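Cellulase (Clostridium cellulovorans, PDB 6UI3) is a broad-specificity GH5 subfamily 4 endoglucanase that probably cleaves internal beta-1,4 linkages in cellulose and related polysaccharides, represented here by the catalytic domain of a longer protein. Local coordinates at residues K251-L256 against K288-T293; E10-S15 against V20-I25; N307-T312 against F326-L331; N105-K110 against L302-N307; L191-T196 against P266-Q271. All blocks are in the same frame, centred on the assembly; numbering follows the deposited sequence.

How the interactions relate
Near the N terminus, interaction 2 (10-15 with 20-25) closes a short loop round helix 16-21, which lies under the barrel floor. Interaction 4 opens at 105-110, after the third strand, and closes only at 302-307 on the eighth, so interactions 5 and 1 both fall within its span. These two cross: 191-196 precedes 251-256, then 266-271 precedes 288-293. Interaction 5 lies in the barrel interior and touches interaction 2 below it, interaction 4 toward the mouth and, through Ile269, the outer helix layer of interaction 1. Interaction 3 follows in series, shares Asn307 with interaction 4, and joins the loop after the last strand to the start of the C-terminal helix.

Interaction 1 of 5, residues K251-L256 against K288-T293; sequences KTFRML and KFYVST
The carbonyl oxygen of Phe289 is gripped twice by Thr293, the residue whose methyl meets Phe253 across the contact. Thr293 N reaches Phe289 O at 2.9 Å in the ordinary helical bond, and Thr293 OG1 reaches the same Phe289 O at 2.8 Å from the opposite face of the carbonyl plane. This bond fixes the rotation of the threonine: OG1 sits beside the backbone N (chi1 -58°), and CG2 is presented to the other helix, 3.8 Å from Phe253 CB. In the conformer described, one of two modelled for Phe253, the ring goes on past the methyl to Tyr290. Its edge meets one face of the tyrosine in a T-shaped pair, with ring centroids 5.3 Å apart and planes at 84°; Phe253 CZ comes to 3.7 Å from Tyr290 CE1, toward the rim of the ring rather than its centre. Tyr290 is held at its far end by a hydrogen bond from OH to Ala223 O, and its ring is stacked with Phe272. Both aromatic rings also lie on Ile269 of strand 267-272. The contact thus joins helices 243-261 and 280-296, consecutive members of the outer layer of a (beta/alpha)8 barrel, above the strand that links them.

Interaction 2 of 5, residues E10-S15 against V20-I25; sequences EMRGLS and VKDMKI
Asp22 is the residue of 20-25 that meets Arg12, through OD2. Its CG lies anti to the backbone N (chi1 -162°), which turns the carboxylate toward the arginine. Arg12 NH1 is 3.4 Å from Asp22 OD2, a long and weak but straight bond (N-H...O 175°) within a salt bridge. The oxygen lies at the guanidinium edge, near its plane, while the two flat groups are 75° apart. Stronger partners flank the pair: Tyr101 OH bonds both Asp22 OD2 and Arg12 NH2, and Arg12 NE pairs with Asp143. Leu14 CD1 covers the centre of one guanidinium face. Next, Met23 O accepts from Thr62 OG1. Lys24, with positive phi, then folds its chain back: Lys24 NZ donates to Asp22 O at 2.9 Å and, from well above the carboxylate plane, to Asp22 OD1 at 3.0 Å. Asp22 thereby stands between two cations, which would probably favour its ionised form. The result is a surface salt-bridge network beside helix 16-21, the N-terminal helix that covers the floor of the barrel.

Interaction 3 of 5, residues N307-T312 against F326-L331; sequences NNFGST and FPYPEL
Phe309 turns one side of its ring, CD2 and CE2, to both Pro327 and Tyr328 where the loop after strand 301-305, the eighth beta-alpha loop of the barrel, comes back to the start of helix 329-339. The Phe309 side chain lies nearly perpendicular to that of Pro327, and the proline reaches the ring obliquely with the corner of its own ring. Phe309 CE2 is 3.4 Å from Pro327 CG, and Phe309 CD2 is 3.7 Å from the same carbon. Tyr328 behaves otherwise: it and Phe309 run antiparallel alongside one another, and Tyr328 CE2 arrives at the edge of the phenylalanine, near its plane, 3.9 Å from Phe309 CD2. Pro327 CG also lies over one face of the tyrosine, toward its rim, so one methylene serves both aromatic rings. With CG beside the backbone N (chi1 -61°), Phe309 directs its ring at this pair. Tyr328 has a further partner in Arg283 of helix 280-296, a cation-pi contact. The loop carrying Phe309 is shaped by Asn308, whose OD1 accepts from Gly310 N at 3.0 Å in an Asx turn. The amide's other end, Asn308 ND2, donates almost straight (171°) to Thr312 O at 2.9 Å, in the plane of that carbonyl.

Interaction 4 of 5, residues N105-K110 against L302-N307; sequences NIHHNK and LWWDNN
His107 and Trp304 approach from opposite directions and meet rim to rim, neither ring lying over the other. His107 CE1 is 3.9 Å from Trp304 CH2, and His107 NE2 is 4.0 Å from the same carbon. The planes differ by only 22°, with the centroids 5.8 Å apart. The tight part is round the histidine: Asn105 ND2 donates to His107 ND1 at 3.0 Å, close to the imidazole plane, and so holds the ring's rotation, while His107 CD2 sits 3.3 Å above the centre of the His108 ring. His107 lies in the loop just after the third strand and Trp304 near the C-terminal end of the eighth, at the end of the (beta/alpha)8 barrel where GH5 enzymes have their active site. Gln271, a glutamate in the reference sequence, touches both rings, and Trp304 also touches Glu34 and Tyr224. The contact is loose elsewhere. The backbones stay far apart, and His108, partly exposed, stays clear of 302-307. Beyond Trp304 the strand ends in an Asx turn, in which Asn307 N donates to Asp305 OD1 at 2.9 Å.

Interaction 5 of 5, residues L191-T196 against P266-Q271; sequences LIMVPT and PVIIGQ. Unlike the reference sequence in segment 266-271: Gln271 (reference Glu).
Strands 192-195 and 267-272 run parallel in the same barrel sheet with strand 217-222 between them, and their closest CA atoms, Met193 and Ile268, are 8.0 Å apart; the contact is therefore made by side chains. Ile268 is the centre of it. Its CG1 branch lies beside the backbone N (chi1 -66°) and carries CD1 toward strand 192-195, to 3.8 Å from Met193 CG and 3.9 Å from Met193 SD. The methionine crosses the isoleucine at about a right angle. Its chain bends at chi3 (59°), and Met193 CE is thereby placed 3.9 Å from Ile268 CG2, so the thioether follows both branches of its partner. Leu191 meets the same methyl tip to tip, with Leu191 CD2 4.1 Å from Ile268 CD1. From below, Val20 of helix 16-21 touches Leu191, Pro266 and Ile268, and Met23 adds its sulfur against Ile268. Further along, an inverse gamma turn bends the strand at Ile269, and Gln271, glutamate in the reference sequence, reaches Arg64 NH1 through its OE1. All three touching side chains are buried and apolar, and they form part of the apolar core of a closed (beta/alpha)8 barrel near its N-terminal floor.

Interaction 1 of 5, residues K251-L256 against K288-T293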
# COMPACT_ATOMS: atom_id res chain seq x y z
N LYS A 251 21.00 2.27 -3.60
CA LYS A 251 21.28 0.95 -4.16
C LYS A 251 20.00 0.16 -4.36
O LYS A 251 19.80 -0.48 -5.40
CB LYS A 251 22.25 0.20 -3.23
CG LYS A 251 22.61 -1.24 -3.67
CD LYS A 251 23.66 -1.85 -2.75
CE LYS A 251 23.06 -2.27 -1.43
NZ LYS A 251 24.14 -2.63 -0.45
N THR A 252 19.11 0.21 -3.37
CA THR A 252 17.86 -0.54 -3.45
C THR A 252 17.03 -0.05 -4.62
O THR A 252 16.49 -0.85 -5.39
CB THR A 252 17.07 -0.40 -2.14
OG1 THR A 252 17.81 -0.95 -1.05
CG2 THR A 252 15.73 -1.11 -2.20
N PHE A 253 16.92 1.27 -4.79
CA PHE A 253 16.08 1.82 -5.85
C PHE A 253 16.68 1.56 -7.23
O PHE A 253 15.95 1.25 -8.18
CB PHE A 253 15.78 3.30 -5.61
CG PHE A 253 14.59 3.52 -4.71
CD1 PHE A 253 14.78 3.68 -3.35
CD2 PHE A 253 13.30 3.49 -5.22
CE1 PHE A 253 13.71 3.84 -2.51
CE2 PHE A 253 12.21 3.64 -4.38
CZ PHE A 253 12.42 3.82 -3.02
N ARG A 254 18.01 1.68 -7.36
CA ARG A 254 18.62 1.31 -8.63
C ARG A 254 18.34 -0.15 -8.98
O ARG A 254 18.14 -0.50 -10.14
CB ARG A 254 20.13 1.57 -8.59
CG ARG A 254 20.53 3.04 -8.63
CD ARG A 254 22.02 3.20 -8.65
NE ARG A 254 22.48 4.59 -8.59
CZ ARG A 254 22.72 5.34 -9.66
NH1 ARG A 254 22.53 4.87 -10.87
NH2 ARG A 254 23.16 6.57 -9.49
N MET A 255 18.37 -1.03 -7.97
CA MET A 255 18.10 -2.45 -8.21
C MET A 255 16.65 -2.68 -8.63
O MET A 255 16.39 -3.46 -9.55
CB MET A 255 18.51 -3.23 -6.97
CG MET A 255 18.19 -4.72 -7.00
SD MET A 255 16.49 -5.08 -6.56
CE MET A 255 16.49 -4.58 -4.84
N LEU A 256 15.70 -2.00 -7.99
CA LEU A 256 14.30 -2.15 -8.38
C LEU A 256 14.10 -1.64 -9.80
O LEU A 256 13.31 -2.20 -10.58
CB LEU A 256 13.40 -1.39 -7.41
CG LEU A 256 13.29 -1.98 -6.01
CD1 LEU A 256 12.59 -1.01 -5.08
CD2 LEU A 256 12.56 -3.34 -5.99
N LYS A 288 13.05 13.85 1.96
CA LYS A 288 13.42 14.50 0.70
C LYS A 288 14.27 13.56 -0.15
O LYS A 288 14.00 13.36 -1.34
CB LYS A 288 14.19 15.78 1.03
CG LYS A 288 14.85 16.46 -0.16
CD LYS A 288 13.83 17.04 -1.11
CE LYS A 288 14.49 17.57 -2.38
NZ LYS A 288 15.48 18.65 -2.13
N PHE A 289 15.31 12.97 0.45
CA PHE A 289 16.19 12.08 -0.29
C PHE A 289 15.42 10.88 -0.84
O PHE A 289 15.59 10.49 -2.00
CB PHE A 289 17.33 11.59 0.60
CG PHE A 289 18.31 10.73 -0.13
CD1 PHE A 289 19.38 11.29 -0.77
CD2 PHE A 289 18.13 9.37 -0.22
CE1 PHE A 289 20.28 10.51 -1.49
CE2 PHE A 289 19.03 8.58 -0.91
CZ PHE A 289 20.08 9.14 -1.55
N TYR A 290 14.60 10.27 0.02
CA TYR A 290 13.87 9.06 -0.35
C TYR A 290 12.94 9.33 -1.52
O TYR A 290 12.97 8.62 -2.53
CB TYR A 290 13.08 8.59 0.88
CG TYR A 290 12.48 7.21 0.78
CD1 TYR A 290 11.41 6.95 -0.07
CD2 TYR A 290 12.98 6.18 1.55
CE1 TYR A 290 10.87 5.68 -0.16
CE2 TYR A 290 12.44 4.90 1.46
CZ TYR A 290 11.37 4.67 0.61
OH TYR A 290 10.79 3.41 0.50
N VAL A 291 12.10 10.36 -1.41
CA VAL A 291 11.15 10.63 -2.47
C VAL A 291 11.87 11.07 -3.74
O VAL A 291 11.46 10.70 -4.85
CB VAL A 291 10.06 11.62 -2.02
CG1 VAL A 291 9.12 11.96 -3.16
CG2 VAL A 291 9.27 11.02 -0.86
N SER A 292 12.94 11.87 -3.62
CA SER A 292 13.68 12.25 -4.82
C SER A 292 14.23 11.02 -5.54
O SER A 292 14.15 10.93 -6.78
CB SER A 292 14.83 13.18 -4.45
OG SER A 292 15.63 13.44 -5.59
N THR A 293 14.80 10.09 -4.80
CA THR A 293 15.38 8.89 -5.40
C THR A 293 14.30 8.05 -6.07
O THR A 293 14.46 7.59 -7.20
CB THR A 293 16.12 8.09 -4.32
OG1 THR A 293 17.14 8.90 -3.74
CG2 THR A 293 16.79 6.86 -4.93

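Interaction 2 of 5, residues E10-S15 against V20-I25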
# COMPACT_ATOMS: atom_id res chain seq x y z
N GLU A 10 -15.04 6.85 -14.98
CA GLU A 10 -14.18 7.10 -16.13
C GLU A 10 -13.07 6.06 -16.24
O GLU A 10 -12.32 5.83 -15.29
CB GLU A 10 -13.52 8.48 -16.01
CG GLU A 10 -12.54 8.81 -17.14
CD GLU A 10 -11.81 10.13 -16.96
OE1 GLU A 10 -11.23 10.37 -15.87
OE2 GLU A 10 -11.82 10.93 -17.91
N MET A 11 -12.92 5.50 -17.43
CA MET A 11 -11.83 4.58 -17.73
C MET A 11 -11.06 5.17 -18.90
O MET A 11 -11.52 5.14 -20.05
CB MET A 11 -12.37 3.19 -18.05
CG MET A 11 -11.31 2.19 -18.53
SD MET A 11 -9.84 2.08 -17.49
CE MET A 11 -10.48 1.33 -16.02
N ARG A 12 -9.90 5.75 -18.61
CA ARG A 12 -9.07 6.32 -19.66
C ARG A 12 -8.36 5.26 -20.49
O ARG A 12 -7.93 5.56 -21.61
CB ARG A 12 -8.03 7.28 -19.07
CG ARG A 12 -8.61 8.56 -18.44
CD ARG A 12 -7.58 9.27 -17.58
NE ARG A 12 -7.45 8.60 -16.28
CZ ARG A 12 -6.63 8.95 -15.30
NH1 ARG A 12 -5.79 9.97 -15.42
NH2 ARG A 12 -6.65 8.29 -14.16
N GLY A 13 -8.22 4.05 -19.97
CA GLY A 13 -7.46 3.02 -20.65
C GLY A 13 -5.97 3.28 -20.68
O GLY A 13 -5.29 2.89 -21.64
N LEU A 14 -5.44 3.93 -19.66
CA LEU A 14 -4.01 4.20 -19.58
C LEU A 14 -3.21 2.91 -19.43
O LEU A 14 -3.63 1.97 -18.77
CB LEU A 14 -3.71 5.08 -18.37
CG LEU A 14 -4.36 6.47 -18.29
CD1 LEU A 14 -3.87 7.22 -17.06
CD2 LEU A 14 -4.10 7.29 -19.55
N SER A 15 -2.03 2.89 -20.03
CA SER A 15 -1.06 1.85 -19.72
C SER A 15 -0.71 1.93 -18.23
O SER A 15 -0.85 2.98 -17.58
CB SER A 15 0.20 2.08 -20.54
OG SER A 15 0.82 3.28 -20.13
N VAL A 20 0.67 4.85 -13.30
CA VAL A 20 1.60 5.02 -12.18
C VAL A 20 2.22 6.41 -12.21
O VAL A 20 2.38 7.06 -11.16
CB VAL A 20 2.64 3.89 -12.14
CG1 VAL A 20 3.73 4.18 -11.10
CG2 VAL A 20 1.93 2.55 -11.79
N LYS A 21 2.56 6.91 -13.40
CA LYS A 21 3.12 8.25 -13.52
C LYS A 21 2.18 9.31 -12.96
O LYS A 21 2.65 10.34 -12.45
CB LYS A 21 3.43 8.53 -15.00
CG LYS A 21 3.98 9.92 -15.29
CD LYS A 21 4.56 10.02 -16.71
CE LYS A 21 3.51 9.81 -17.81
NZ LYS A 21 2.59 10.98 -18.00
N ASP A 22 0.87 9.08 -13.03
CA ASP A 22 -0.12 10.06 -12.59
C ASP A 22 -0.39 10.01 -11.08
O ASP A 22 -1.10 10.89 -10.58
CB ASP A 22 -1.43 9.83 -13.36
CG ASP A 22 -2.35 11.02 -13.30
OD1 ASP A 22 -1.89 12.14 -13.60
OD2 ASP A 22 -3.54 10.82 -12.99
N MET A 23 0.16 9.04 -10.35
CA MET A 23 -0.23 8.83 -8.94
C MET A 23 0.36 9.87 -7.98
O MET A 23 -0.29 10.22 -6.99
CB MET A 23 0.16 7.42 -8.51
CG MET A 23 -0.74 6.37 -9.09
SD MET A 23 -0.24 4.67 -8.74
CE MET A 23 -0.51 4.57 -6.98
N LYS A 24 1.57 10.32 -8.21
CA LYS A 24 2.22 11.46 -7.46
C LYS A 24 2.48 11.07 -6.00
O LYS A 24 2.97 9.97 -5.74
CB LYS A 24 1.49 12.74 -7.69
CG LYS A 24 1.25 13.02 -9.17
CD LYS A 24 0.60 14.37 -9.41
CE LYS A 24 0.17 14.53 -10.86
NZ LYS A 24 -1.07 13.77 -11.18
N ILE A 25 2.20 11.97 -5.02
CA ILE A 25 2.50 11.79 -3.60
C ILE A 25 1.32 11.10 -2.92
O ILE A 25 0.17 11.53 -3.12
CB ILE A 25 2.76 13.17 -2.96
CG1 ILE A 25 3.87 13.92 -3.70
CG2 ILE A 25 3.08 13.04 -1.47
CD1 ILE A 25 4.05 15.36 -3.27

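Interaction 3 of 5, residues N307-T312 against F326-L331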
# COMPACT_ATOMS: atom_id res chain seq x y z
N ASN A 307 -1.63 7.82 12.54
CA ASN A 307 -2.23 8.79 13.46
C ASN A 307 -1.67 8.70 14.87
O ASN A 307 -2.32 9.14 15.83
CB ASN A 307 -3.77 8.63 13.49
CG ASN A 307 -4.50 9.80 14.14
OD1 ASN A 307 -4.18 10.98 13.96
ND2 ASN A 307 -5.52 9.46 14.92
N ASN A 308 -0.45 8.18 15.04
CA ASN A 308 0.19 8.10 16.36
C ASN A 308 1.12 9.29 16.56
O ASN A 308 2.14 9.41 15.87
CB ASN A 308 0.96 6.80 16.51
CG ASN A 308 1.59 6.65 17.89
OD1 ASN A 308 1.27 7.39 18.82
ND2 ASN A 308 2.51 5.72 18.01
N PHE A 309 0.74 10.18 17.48
CA PHE A 309 1.53 11.34 17.89
C PHE A 309 1.95 11.25 19.34
O PHE A 309 2.40 12.25 19.92
CB PHE A 309 0.72 12.63 17.64
CG PHE A 309 0.37 12.81 16.20
CD1 PHE A 309 -0.79 12.28 15.69
CD2 PHE A 309 1.24 13.45 15.33
CE1 PHE A 309 -1.10 12.40 14.36
CE2 PHE A 309 0.94 13.58 13.99
CZ PHE A 309 -0.24 13.05 13.50
N GLY A 310 1.82 10.07 19.95
CA GLY A 310 2.14 9.88 21.34
C GLY A 310 3.59 9.55 21.55
O GLY A 310 4.43 9.67 20.66
N SER A 311 3.88 9.07 22.76
CA SER A 311 5.25 8.89 23.22
C SER A 311 5.78 7.49 22.96
O SER A 311 7.00 7.28 23.09
CB SER A 311 5.35 9.19 24.72
OG SER A 311 4.41 8.42 25.45
N THR A 312 4.92 6.53 22.63
CA THR A 312 5.31 5.14 22.48
C THR A 312 4.87 4.62 21.12
O THR A 312 4.08 5.24 20.41
CB THR A 312 4.71 4.28 23.60
OG1 THR A 312 3.28 4.27 23.49
CG2 THR A 312 5.10 4.80 24.99
N PHE A 326 -1.49 19.34 10.63
CA PHE A 326 -0.20 18.73 10.33
C PHE A 326 0.83 19.27 11.31
O PHE A 326 1.34 20.39 11.11
CB PHE A 326 0.24 19.02 8.89
CG PHE A 326 -0.63 18.39 7.85
CD1 PHE A 326 -1.65 19.12 7.26
CD2 PHE A 326 -0.43 17.09 7.46
CE1 PHE A 326 -2.45 18.54 6.30
CE2 PHE A 326 -1.24 16.51 6.49
CZ PHE A 326 -2.24 17.22 5.92
N PRO A 327 1.19 18.55 12.37
CA PRO A 327 2.17 19.10 13.32
C PRO A 327 3.59 19.13 12.77
O PRO A 327 4.44 19.84 13.31
CB PRO A 327 2.05 18.18 14.54
CG PRO A 327 1.49 16.93 14.01
CD PRO A 327 0.56 17.32 12.87
N TYR A 328 3.86 18.35 11.73
CA TYR A 328 5.17 18.26 11.07
C TYR A 328 4.98 18.63 9.60
O TYR A 328 5.17 17.79 8.71
CB TYR A 328 5.80 16.87 11.22
CG TYR A 328 5.65 16.34 12.62
CD1 TYR A 328 6.13 17.05 13.70
CD2 TYR A 328 4.94 15.15 12.87
CE1 TYR A 328 5.95 16.61 15.00
CE2 TYR A 328 4.76 14.71 14.16
CZ TYR A 328 5.26 15.43 15.22
OH TYR A 328 5.07 15.01 16.53
N PRO A 329 4.59 19.87 9.32
CA PRO A 329 4.37 20.25 7.91
C PRO A 329 5.63 20.12 7.08
O PRO A 329 5.55 19.92 5.85
CB PRO A 329 3.87 21.69 8.00
CG PRO A 329 4.52 22.24 9.26
CD PRO A 329 4.48 21.04 10.22
N GLU A 330 6.80 20.18 7.73
CA GLU A 330 8.07 20.06 7.02
C GLU A 330 8.19 18.71 6.33
O GLU A 330 8.90 18.59 5.33
CB GLU A 330 9.23 20.22 8.00
CG GLU A 330 9.26 21.52 8.79
CD GLU A 330 8.53 21.48 10.15
OE1 GLU A 330 7.67 20.61 10.37
OE2 GLU A 330 8.85 22.34 10.98
N LEU A 331 7.54 17.67 6.85
CA LEU A 331 7.66 16.36 6.23
C LEU A 331 6.80 16.27 4.98
O LEU A 331 7.17 15.60 4.01
CB LEU A 331 7.28 15.26 7.24
CG LEU A 331 8.24 15.15 8.41
CD1 LEU A 331 7.83 14.05 9.37
CD2 LEU A 331 9.69 14.95 7.97

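Interaction 4 of 5, residues N105-K110 against L302-N307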
# COMPACT_ATOMS: atom_id res chain seq x y z
N ASN A 105 -7.08 -3.22 -0.68
CA ASN A 105 -6.30 -4.45 -0.62
C ASN A 105 -6.98 -5.47 0.29
O ASN A 105 -8.12 -5.30 0.71
CB ASN A 105 -4.85 -4.14 -0.18
CG ASN A 105 -4.73 -3.77 1.29
OD1 ASN A 105 -5.72 -3.78 2.03
ND2 ASN A 105 -3.51 -3.42 1.71
N ILE A 106 -6.26 -6.57 0.54
CA ILE A 106 -6.49 -7.48 1.65
C ILE A 106 -5.30 -7.32 2.58
O ILE A 106 -4.15 -7.43 2.14
CB ILE A 106 -6.60 -8.94 1.16
CG1 ILE A 106 -7.78 -9.11 0.19
CG2 ILE A 106 -6.69 -9.89 2.35
CD1 ILE A 106 -7.94 -10.53 -0.36
N HIS A 107 -5.56 -7.05 3.86
CA HIS A 107 -4.52 -6.59 4.79
C HIS A 107 -4.77 -7.22 6.15
O HIS A 107 -5.79 -6.97 6.79
CB HIS A 107 -4.61 -5.05 4.86
CG HIS A 107 -3.38 -4.35 5.35
ND1 HIS A 107 -2.73 -3.40 4.58
CD2 HIS A 107 -2.73 -4.40 6.53
CE1 HIS A 107 -1.73 -2.91 5.29
NE2 HIS A 107 -1.71 -3.50 6.47
N HIS A 108 -3.86 -8.09 6.57
CA HIS A 108 -3.93 -8.79 7.85
C HIS A 108 -5.05 -9.83 7.95
O HIS A 108 -5.34 -10.28 9.05
CB HIS A 108 -4.03 -7.88 9.08
CG HIS A 108 -2.92 -6.88 9.22
ND1 HIS A 108 -1.63 -7.11 8.81
CD2 HIS A 108 -2.92 -5.64 9.78
CE1 HIS A 108 -0.88 -6.05 9.07
NE2 HIS A 108 -1.64 -5.15 9.68
N ASN A 109 -5.70 -10.22 6.85
CA ASN A 109 -6.46 -11.46 6.91
C ASN A 109 -5.53 -12.55 7.43
O ASN A 109 -4.32 -12.54 7.18
CB ASN A 109 -6.94 -11.89 5.52
CG ASN A 109 -8.31 -11.37 5.19
OD1 ASN A 109 -8.64 -10.19 5.40
ND2 ASN A 109 -9.13 -12.23 4.61
N LYS A 110 -6.10 -13.53 8.14
CA LYS A 110 -5.31 -14.65 8.62
C LYS A 110 -4.46 -15.27 7.52
O LYS A 110 -3.30 -15.63 7.73
CB LYS A 110 -6.24 -15.71 9.22
CG LYS A 110 -5.54 -16.95 9.74
CD LYS A 110 -4.79 -16.66 11.02
CE LYS A 110 -4.75 -17.88 11.94
NZ LYS A 110 -4.54 -17.49 13.37
N LEU A 302 4.07 6.27 -0.84
CA LEU A 302 2.90 6.43 0.02
C LEU A 302 3.32 6.32 1.48
O LEU A 302 3.71 5.24 1.94
CB LEU A 302 1.86 5.36 -0.32
CG LEU A 302 1.14 5.46 -1.66
CD1 LEU A 302 1.96 5.38 -2.87
CD2 LEU A 302 0.09 4.35 -1.72
N TRP A 303 3.25 7.43 2.21
CA TRP A 303 3.63 7.44 3.62
C TRP A 303 2.63 6.63 4.45
O TRP A 303 1.42 6.74 4.26
CB TRP A 303 3.68 8.89 4.12
CG TRP A 303 4.10 9.04 5.57
CD1 TRP A 303 3.32 8.84 6.66
CD2 TRP A 303 5.38 9.45 6.08
NE1 TRP A 303 4.03 9.07 7.81
CE2 TRP A 303 5.30 9.46 7.48
CE3 TRP A 303 6.58 9.80 5.48
CZ2 TRP A 303 6.37 9.81 8.29
CZ3 TRP A 303 7.64 10.17 6.29
CH2 TRP A 303 7.52 10.17 7.68
N TRP A 304 3.16 5.84 5.38
CA TRP A 304 2.31 5.09 6.33
C TRP A 304 1.94 5.97 7.51
O TRP A 304 2.76 6.22 8.39
CB TRP A 304 3.02 3.83 6.84
CG TRP A 304 2.15 3.05 7.78
CD1 TRP A 304 2.17 3.09 9.15
CD2 TRP A 304 1.12 2.14 7.42
NE1 TRP A 304 1.20 2.26 9.66
CE2 TRP A 304 0.54 1.65 8.62
CE3 TRP A 304 0.62 1.68 6.20
CZ2 TRP A 304 -0.50 0.74 8.62
CZ3 TRP A 304 -0.41 0.77 6.21
CH2 TRP A 304 -0.95 0.31 7.40
N ASP A 305 0.69 6.44 7.54
CA ASP A 305 0.21 7.36 8.57
C ASP A 305 -0.75 6.64 9.51
O ASP A 305 -1.91 6.41 9.18
CB ASP A 305 -0.45 8.59 7.95
CG ASP A 305 -0.68 9.69 8.96
OD1 ASP A 305 -0.80 9.36 10.17
OD2 ASP A 305 -0.76 10.85 8.53
N ASN A 306 -0.25 6.28 10.70
CA ASN A 306 -1.06 5.58 11.69
C ASN A 306 -1.72 6.51 12.72
O ASN A 306 -2.35 6.01 13.66
CB ASN A 306 -0.24 4.51 12.40
CG ASN A 306 0.94 5.06 13.16
OD1 ASN A 306 1.12 6.28 13.28
ND2 ASN A 306 1.73 4.16 13.70
N ASN A 307 -1.63 7.82 12.54
CA ASN A 307 -2.23 8.79 13.46
C ASN A 307 -1.67 8.70 14.87
O ASN A 307 -2.32 9.14 15.83
CB ASN A 307 -3.77 8.63 13.49
CG ASN A 307 -4.50 9.80 14.14
OD1 ASN A 307 -4.18 10.98 13.96
ND2 ASN A 307 -5.52 9.46 14.92

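Interaction 5 of 5, residues L191-T196 against P266-Q271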
# COMPACT_ATOMS: atom_id res chain seq x y z
N LEU A 191 -5.58 -0.94 -13.03
CA LEU A 191 -4.27 -1.30 -12.51
C LEU A 191 -4.42 -2.23 -11.30
O LEU A 191 -5.22 -1.98 -10.39
CB LEU A 191 -3.48 -0.06 -12.11
CG LEU A 191 -2.06 -0.34 -11.62
CD1 LEU A 191 -1.16 -0.80 -12.75
CD2 LEU A 191 -1.42 0.87 -10.94
N ILE A 192 -3.63 -3.31 -11.29
CA ILE A 192 -3.53 -4.22 -10.15
C ILE A 192 -2.09 -4.23 -9.66
O ILE A 192 -1.15 -4.37 -10.46
CB ILE A 192 -4.00 -5.64 -10.51
CG1 ILE A 192 -5.45 -5.62 -11.03
CG2 ILE A 192 -3.88 -6.56 -9.29
CD1 ILE A 192 -5.88 -6.91 -11.71
N MET A 193 -1.92 -4.08 -8.36
CA MET A 193 -0.62 -4.14 -7.69
C MET A 193 -0.40 -5.54 -7.14
O MET A 193 -1.30 -6.12 -6.52
CB MET A 193 -0.59 -3.15 -6.52
CG MET A 193 -0.71 -1.69 -6.95
SD MET A 193 -1.03 -0.53 -5.60
CE MET A 193 0.39 -0.81 -4.56
N VAL A 194 0.82 -6.07 -7.35
CA VAL A 194 1.19 -7.39 -6.90
C VAL A 194 2.48 -7.29 -6.08
O VAL A 194 3.47 -6.74 -6.56
CB VAL A 194 1.37 -8.39 -8.07
CG1 VAL A 194 -0.01 -8.77 -8.64
CG2 VAL A 194 2.27 -7.85 -9.17
N PRO A 195 2.50 -7.76 -4.83
CA PRO A 195 3.70 -7.64 -4.00
C PRO A 195 4.68 -8.79 -4.20
O PRO A 195 4.31 -9.90 -4.59
CB PRO A 195 3.11 -7.72 -2.58
CG PRO A 195 1.98 -8.66 -2.72
CD PRO A 195 1.36 -8.31 -4.07
N THR A 196 5.94 -8.50 -3.88
CA THR A 196 6.92 -9.53 -3.55
C THR A 196 6.57 -10.12 -2.17
O THR A 196 5.69 -9.63 -1.45
CB THR A 196 8.30 -8.90 -3.50
OG1 THR A 196 8.25 -7.86 -2.51
CG2 THR A 196 8.75 -8.35 -4.84
N PRO A 266 6.09 -1.04 -13.85
CA PRO A 266 6.27 0.00 -12.84
C PRO A 266 6.27 -0.56 -11.44
O PRO A 266 5.74 -1.65 -11.17
CB PRO A 266 5.07 0.92 -13.07
CG PRO A 266 4.03 0.05 -13.68
CD PRO A 266 4.76 -0.98 -14.49
N VAL A 267 6.84 0.21 -10.52
CA VAL A 267 6.91 -0.11 -9.09
C VAL A 267 6.25 1.01 -8.30
O VAL A 267 6.48 2.20 -8.58
CB VAL A 267 8.38 -0.30 -8.64
CG1 VAL A 267 8.47 -0.57 -7.15
CG2 VAL A 267 9.06 -1.42 -9.42
N ILE A 268 5.44 0.64 -7.32
CA ILE A 268 4.83 1.57 -6.36
C ILE A 268 5.41 1.27 -4.99
O ILE A 268 5.38 0.11 -4.55
CB ILE A 268 3.30 1.43 -6.36
CG1 ILE A 268 2.72 1.88 -7.71
CG2 ILE A 268 2.69 2.23 -5.24
CD1 ILE A 268 1.32 1.38 -7.99
N ILE A 269 5.93 2.29 -4.32
CA ILE A 269 6.32 2.16 -2.91
C ILE A 269 5.04 2.38 -2.09
O ILE A 269 4.70 3.51 -1.69
CB ILE A 269 7.46 3.12 -2.52
CG1 ILE A 269 8.66 2.95 -3.45
CG2 ILE A 269 7.85 2.90 -1.07
CD1 ILE A 269 9.29 1.60 -3.46
N GLY A 270 4.32 1.29 -1.88
CA GLY A 270 3.02 1.35 -1.24
C GLY A 270 3.07 1.71 0.23
O GLY A 270 2.04 2.14 0.77
N GLN A 271 4.23 1.53 0.88
CA GLN A 271 4.44 2.00 2.24
C GLN A 271 5.89 2.41 2.42
O GLN A 271 6.80 1.66 2.05
CB GLN A 271 4.17 0.93 3.31
CG GLN A 271 2.75 0.37 3.29
CD GLN A 271 2.47 -0.68 4.35
OE1 GLN A 271 1.48 -1.40 4.28
NE2 GLN A 271 3.33 -0.76 5.32